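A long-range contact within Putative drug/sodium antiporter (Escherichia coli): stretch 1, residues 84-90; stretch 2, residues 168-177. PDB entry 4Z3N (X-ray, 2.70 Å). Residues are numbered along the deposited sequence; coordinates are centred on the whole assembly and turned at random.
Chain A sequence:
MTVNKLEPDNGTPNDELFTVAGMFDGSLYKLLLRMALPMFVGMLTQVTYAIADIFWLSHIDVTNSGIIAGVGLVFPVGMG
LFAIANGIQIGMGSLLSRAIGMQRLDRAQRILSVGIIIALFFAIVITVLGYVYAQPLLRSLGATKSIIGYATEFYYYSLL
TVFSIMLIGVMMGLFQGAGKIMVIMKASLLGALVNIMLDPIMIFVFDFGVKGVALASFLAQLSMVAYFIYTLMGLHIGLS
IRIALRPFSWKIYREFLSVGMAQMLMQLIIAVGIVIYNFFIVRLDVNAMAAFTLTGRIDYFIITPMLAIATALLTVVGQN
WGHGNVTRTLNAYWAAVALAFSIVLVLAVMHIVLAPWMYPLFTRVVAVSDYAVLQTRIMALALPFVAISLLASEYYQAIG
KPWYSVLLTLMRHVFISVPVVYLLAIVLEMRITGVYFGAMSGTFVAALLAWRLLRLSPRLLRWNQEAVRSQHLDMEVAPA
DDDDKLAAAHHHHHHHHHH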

# COMPACT_ATOMS: atom_id res chain seq x y z
N ILE A 84 4.21 7.92 -1.08
CA ILE A 84 5.52 8.26 -1.56
C ILE A 84 6.57 7.52 -0.74
O ILE A 84 7.57 7.05 -1.27
N ALA A 85 6.33 7.39 0.56
CA ALA A 85 7.23 6.65 1.43
C ALA A 85 7.31 5.20 0.96
O ALA A 85 8.35 4.54 1.04
N ASN A 86 6.18 4.72 0.47
CA ASN A 86 6.06 3.34 0.03
C ASN A 86 6.87 3.08 -1.23
O ASN A 86 7.44 1.99 -1.40
N GLY A 87 6.90 4.08 -2.10
CA GLY A 87 7.65 4.02 -3.33
C GLY A 87 9.13 4.00 -3.03
O GLY A 87 9.90 3.29 -3.68
N ILE A 88 9.52 4.78 -2.02
CA ILE A 88 10.91 4.79 -1.55
C ILE A 88 11.27 3.43 -0.98
O ILE A 88 12.38 2.94 -1.16
N GLN A 89 10.32 2.81 -0.30
CA GLN A 89 10.58 1.52 0.32
C GLN A 89 10.91 0.44 -0.72
O GLN A 89 11.85 -0.32 -0.53
N ILE A 90 10.14 0.39 -1.81
CA ILE A 90 10.23 -0.69 -2.79
C ILE A 90 11.49 -0.46 -3.65
O ILE A 90 12.22 -1.39 -3.97
N ILE A 168 11.44 6.53 7.29
CA ILE A 168 10.87 5.22 7.59
C ILE A 168 10.75 4.34 6.36
O ILE A 168 10.95 3.13 6.44
N GLY A 169 10.40 4.94 5.23
CA GLY A 169 10.43 4.25 3.95
C GLY A 169 11.79 3.63 3.65
O GLY A 169 11.90 2.44 3.38
N VAL A 170 12.84 4.46 3.69
CA VAL A 170 14.21 3.97 3.56
C VAL A 170 14.52 2.77 4.48
O VAL A 170 15.02 1.73 4.03
N MET A 171 14.20 2.92 5.77
CA MET A 171 14.46 1.91 6.77
C MET A 171 13.68 0.62 6.50
O MET A 171 14.26 -0.48 6.52
N MET A 172 12.38 0.78 6.26
CA MET A 172 11.53 -0.34 5.85
C MET A 172 12.15 -1.04 4.65
O MET A 172 12.26 -2.26 4.63
N GLY A 173 12.55 -0.25 3.66
CA GLY A 173 13.16 -0.78 2.45
C GLY A 173 14.49 -1.46 2.71
O GLY A 173 14.84 -2.47 2.09
N LEU A 174 15.24 -0.91 3.66
CA LEU A 174 16.51 -1.50 4.06
C LEU A 174 16.32 -2.90 4.69
O LEU A 174 16.92 -3.87 4.23
N PHE A 175 15.48 -3.01 5.71
CA PHE A 175 15.32 -4.28 6.42
C PHE A 175 14.48 -5.32 5.66
O PHE A 175 14.64 -6.53 5.84
N GLN A 176 13.57 -4.85 4.81
CA GLN A 176 12.83 -5.74 3.93
C GLN A 176 13.74 -6.30 2.80
O GLN A 176 13.61 -7.47 2.41
N GLY A 177 14.66 -5.49 2.29
CA GLY A 177 15.62 -5.96 1.29
C GLY A 177 16.53 -7.07 1.80
O GLY A 177 16.80 -8.05 1.11

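The two helical stretches run in broadly the same direction, their axes inclined at 31° and approaching to 7.3 Å. So close an approach depends on glycine. Gly-169 and Gly-173, one helical turn apart, both present the side of the backbone where a CB would point toward the first helix. A CB built on Gly-169 would lie 2.6 Å from Ala-85 O, and one built on Gly-173 would lie 2.6 Å from Gln-89 O; both are clashes. With only hydrogens there, the backbones meet directly: Gly-169 CA is 3.6 Å from Ala-85 O and Gly-173 CA is 3.3 Å from Gln-89 O, while the CA atoms of Gln-89 and Gly-173 are 4.1 Å apart. The Gly-169 contact has the geometry of a CA-H...O interaction, and a second one runs the other way, from Gln-89 CA to Gly-169 O at 3.5 Å.

Gln-89 dominates the side-chain packing and has the largest area covered by the opposing stretch. Its CA-to-CB bond points sideways, but an extended conformation, chi1 t (-178°) and chi2 t (-163°), brings the end of the chain nearer the second helix. The side chain sits as a knob among Gly-169, Met-172, Gly-173 and Gln-176. Its aliphatic part packs on Met-172, with Gln-89 CG 3.7 Å from Met-172 CB, and its amide reaches on to Gln-176. There Gln-89 NE2 donates a hydrogen bond to Gln-176 OE1 at 2.6 Å; the N-H...O angle of 137° shows that this short bond is appreciably bent.

Gln-176 points toward the first helix and is likewise extended, with chi1 t (162°) and chi2 t (-174°). The two long side chains thus meet amide to amide across the gap. The chi3 angle of 33° sets the amide of Gln-176 so that its oxygen receives the bond from Gln-89, while its NE2 is hydrogen-bonded elsewhere in the structure. Gln-176 NE2 also lies 4.5 Å from Ile-90 CD1, a loose contact. Ile-90 starts away from the second helix, but its m,m rotamer (-67°, -64°) brings its end nearer.

Met-172 also points toward the first helix. With all three chi angles in the m well, its chain is folded rather than extended; its CB meets Gln-89 CG, and the folded chain brings Met-172 CE to 3.7 Å from Gln-89 NE2.

Apolar packing continues at Ile-88, which points toward the second helix. With chi1 m (-70°), Ile-88 CG2 lies 3.7 Å from Val-170 N and 3.8 Å from Val-170 CG2; chi2 is t (-178°). Val-170 points away along its CA-to-CB bond, yet with chi1 t (174°) its CG2 still reaches this isoleucine methyl. Ile-88 CG2 also approaches the glycine backbone, 4.1 Å from Gly-169 C. Ala-85 points toward the second helix as well, but its CB comes no nearer than 4.6 Å, to Gly-169 CA, leaving its carbonyl oxygen to make the close contact with Gly-169.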

# COMPACT_ATOMS: atom_id res chain seq x y z
CB ILE A 84 5.76 9.78 -1.52
CG1 ILE A 84 4.80 10.49 -2.49
CG2 ILE A 84 7.23 10.12 -1.82
CD1 ILE A 84 4.74 12.00 -2.33
CB ALA A 85 6.78 6.74 2.85
CB ASN A 86 4.59 2.98 -0.21
CG ASN A 86 4.37 1.49 -0.30
OD1 ASN A 86 3.96 0.97 -1.34
ND2 ASN A 86 4.68 0.79 0.79
CB ILE A 88 11.15 5.88 -0.49
CG1 ILE A 88 11.07 7.26 -1.15
CG2 ILE A 88 12.49 5.67 0.22
CD1 ILE A 88 11.33 8.42 -0.24
CB GLN A 89 9.38 1.10 1.17
CG GLN A 89 9.60 -0.20 1.87
CD GLN A 89 8.32 -0.81 2.38
OE1 GLN A 89 7.28 -0.16 2.45
NE2 GLN A 89 8.38 -2.09 2.72
CB ILE A 90 8.94 -0.77 -3.69
CG1 ILE A 90 7.73 -1.21 -2.87
CG2 ILE A 90 9.09 -1.77 -4.83
CD1 ILE A 90 7.85 -2.63 -2.30
CB ILE A 168 9.48 5.38 8.24
CG1 ILE A 168 9.65 5.98 9.64
CG2 ILE A 168 8.74 4.05 8.29
CD1 ILE A 168 8.37 6.15 10.40
CB VAL A 170 15.23 5.09 3.87
CG1 VAL A 170 16.67 4.54 3.87
CG2 VAL A 170 15.09 6.23 2.89
CB MET A 171 14.12 2.45 8.16
CG MET A 171 14.95 3.66 8.57
SD MET A 171 16.73 3.34 8.72
CE MET A 171 17.24 3.26 7.01
CB MET A 172 10.12 0.14 5.51
CG MET A 172 9.31 0.70 6.68
SD MET A 172 8.43 -0.60 7.55
CE MET A 172 7.45 -1.29 6.22
CB LEU A 174 17.23 -0.56 5.04
CG LEU A 174 18.64 -0.94 5.46
CD1 LEU A 174 19.35 -1.51 4.28
CD2 LEU A 174 19.39 0.26 5.98
CB PHE A 175 14.74 -4.03 7.80
CG PHE A 175 15.74 -3.46 8.77
CD1 PHE A 175 16.56 -4.29 9.54
CD2 PHE A 175 15.85 -2.07 8.94
CE1 PHE A 175 17.47 -3.77 10.44
CE2 PHE A 175 16.77 -1.54 9.85
CZ PHE A 175 17.58 -2.39 10.60
CB GLN A 176 11.64 -5.00 3.35
CG GLN A 176 11.08 -5.67 2.11
CD GLN A 176 10.00 -4.86 1.45
OE1 GLN A 176 10.02 -3.63 1.48
NE2 GLN A 176 9.04 -5.55 0.86